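Local coordinates for conserved lipoprotein, putative (Clostridium novyi, PDB 4L1N) that is of unknown function but is a putative lipoprotein of the DUF4652 family, which is grouped with the beta-propellers, and is probably tethered to the bacterial membrane, at residues A[48-51]-A[52-55]. Residues are numbered along the deposited sequence; the frame is centred on the assembly and turned at random.
Sequences SKKM and FLKK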
loop_
_atom_site.group_PDB
_atom_site.type_symbol
_atom_site.label_atom_id
_atom_site.label_comp_id
_atom_site.label_asym_id
_atom_site.label_seq_id
_atom_site.Cartn_x
_atom_site.Cartn_y
_atom_site.Cartn_z
ATOM N N SER A 48 0.884 6.114 15.726
ATOM C CA SER A 48 1.027 6.433 14.304
ATOM C C SER A 48 2.205 7.362 14.020
ATOM O O SER A 48 2.627 8.132 14.886
ATOM C CB SER A 48 -0.250 7.075 13.773
ATOM O OG SER A 48 -0.563 8.283 14.444
ATOM N N LYS A 49 2.707 7.298 12.776
ATOM C CA LYS A 49 3.824 8.089 12.269
ATOM C C LYS A 49 3.489 8.655 10.905
ATOM O O LYS A 49 2.913 7.951 10.074
ATOM C CB LYS A 49 5.097 7.220 12.179
ATOM C CG LYS A 49 5.752 6.955 13.532
ATOM C CD LYS A 49 6.788 5.839 13.476
ATOM C CE LYS A 49 7.322 5.503 14.851
ATOM N NZ LYS A 49 8.527 4.634 14.781
ATOM N N LYS A 50 3.882 9.912 10.657
ATOM C CA LYS A 50 3.693 10.580 9.369
ATOM C C LYS A 50 4.680 9.980 8.352
ATOM O O LYS A 50 5.828 10.437 8.223
ATOM C CB LYS A 50 3.881 12.089 9.526
ATOM C CG LYS A 50 2.909 12.896 8.705
ATOM C CD LYS A 50 3.592 13.582 7.550
ATOM C CE LYS A 50 2.694 14.644 6.981
ATOM N NZ LYS A 50 1.666 14.078 6.078
HETATM N N MSE A 51 4.247 8.884 7.706
HETATM C CA MSE A 51 5.041 8.133 6.734
HETATM C C MSE A 51 4.940 8.695 5.348
HETATM O O MSE A 51 5.868 8.524 4.547
HETATM C CB MSE A 51 4.576 6.694 6.677
HETATM C CG MSE A 51 5.223 5.801 7.699
HETATM SE SE MSE A 51 4.859 3.991 7.158
HETATM C CE MSE A 51 6.450 3.659 6.074
ATOM N N PHE A 52 3.782 9.307 5.045
ATOM C CA PHE A 52 3.436 9.843 3.739
ATOM C C PHE A 52 3.233 11.345 3.760
ATOM O O PHE A 52 2.774 11.916 4.750
ATOM C CB PHE A 52 2.163 9.156 3.224
ATOM C CG PHE A 52 2.355 7.702 2.863
ATOM C CD1 PHE A 52 2.219 6.707 3.822
ATOM C CD2 PHE A 52 2.673 7.329 1.562
ATOM C CE1 PHE A 52 2.394 5.369 3.487
ATOM C CE2 PHE A 52 2.851 5.989 1.228
ATOM C CZ PHE A 52 2.684 5.020 2.185
ATOM N N LEU A 53 3.586 11.978 2.643
ATOM C CA LEU A 53 3.475 13.409 2.414
ATOM C C LEU A 53 2.337 13.652 1.436
ATOM O O LEU A 53 2.289 12.995 0.390
ATOM C CB LEU A 53 4.800 13.968 1.869
ATOM C CG LEU A 53 6.080 13.707 2.665
ATOM C CD1 LEU A 53 7.304 14.098 1.851
ATOM C CD2 LEU A 53 6.078 14.448 3.989
ATOM N N LYS A 54 1.389 14.538 1.785
ATOM C CA LYS A 54 0.285 14.829 0.879
ATOM C C LYS A 54 0.751 15.919 -0.100
ATOM O O LYS A 54 1.158 17.002 0.335
ATOM C CB LYS A 54 -0.980 15.243 1.659
ATOM C CG LYS A 54 -2.172 15.458 0.750
ATOM C CD LYS A 54 -3.337 16.145 1.413
ATOM C CE LYS A 54 -4.408 16.398 0.375
ATOM N NZ LYS A 54 -5.452 17.363 0.830
ATOM N N LYS A 55 0.733 15.624 -1.410
ATOM C CA LYS A 55 1.126 16.589 -2.436
ATOM C C LYS A 55 -0.040 16.799 -3.384
ATOM O O LYS A 55 -0.408 15.883 -4.112
ATOM C CB LYS A 55 2.385 16.128 -3.189
ATOM C CG LYS A 55 3.630 16.033 -2.328
ATOM C CD LYS A 55 4.772 15.379 -3.079
ATOM C CE LYS A 55 6.022 15.238 -2.246
ATOM N NZ LYS A 55 6.646 16.549 -1.953
#
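Lys50 reaches forward along its own chain to the carbonyl oxygen of Phe52. The contact spans a break in strand 49-56, the middle strand of the larger of the chain's two antiparallel sheets, where Lys50 is the centre of an inverse gamma turn. The turn's closing bond, Met51 N to Lys49 O, is weak.

The Lys50 side chain starts at CB and bends at chi2 (-109°), which turns it along the backbone toward Phe52. CG passes 4.1 Å from Phe52 O. CD lies 3.4 Å from Phe52 O, and its nearest approach to Leu53 is to the methyl CD2. CE runs past the oxygen at a similar distance. A second bend at chi4 brings the tip back, and NZ donates a hydrogen bond of 2.8 Å to Phe52 O. The ammonium lies in the carbonyl plane, with a C=O...N angle of 154°. NZ also bonds to Thr155 O, so two backbone carbonyls grip the same ammonium.

Met51 and Phe52 turn their side chains to the other side of the strand. The buried Phe52 ring packs on Leu109 and Leu111 of strand 105-111 and also meets Ile135 and Val151, while the selenomethionine Met51 touches Ile135 and Tyr149. Main-chain hydrogen bonds join Met51 with Asp112, just past strand 105-111, and Phe52 with Gly156, just before strand 157-160. Between the adjacent apolar side chains, Met51 CB rests 3.7 Å from Phe52 CD1.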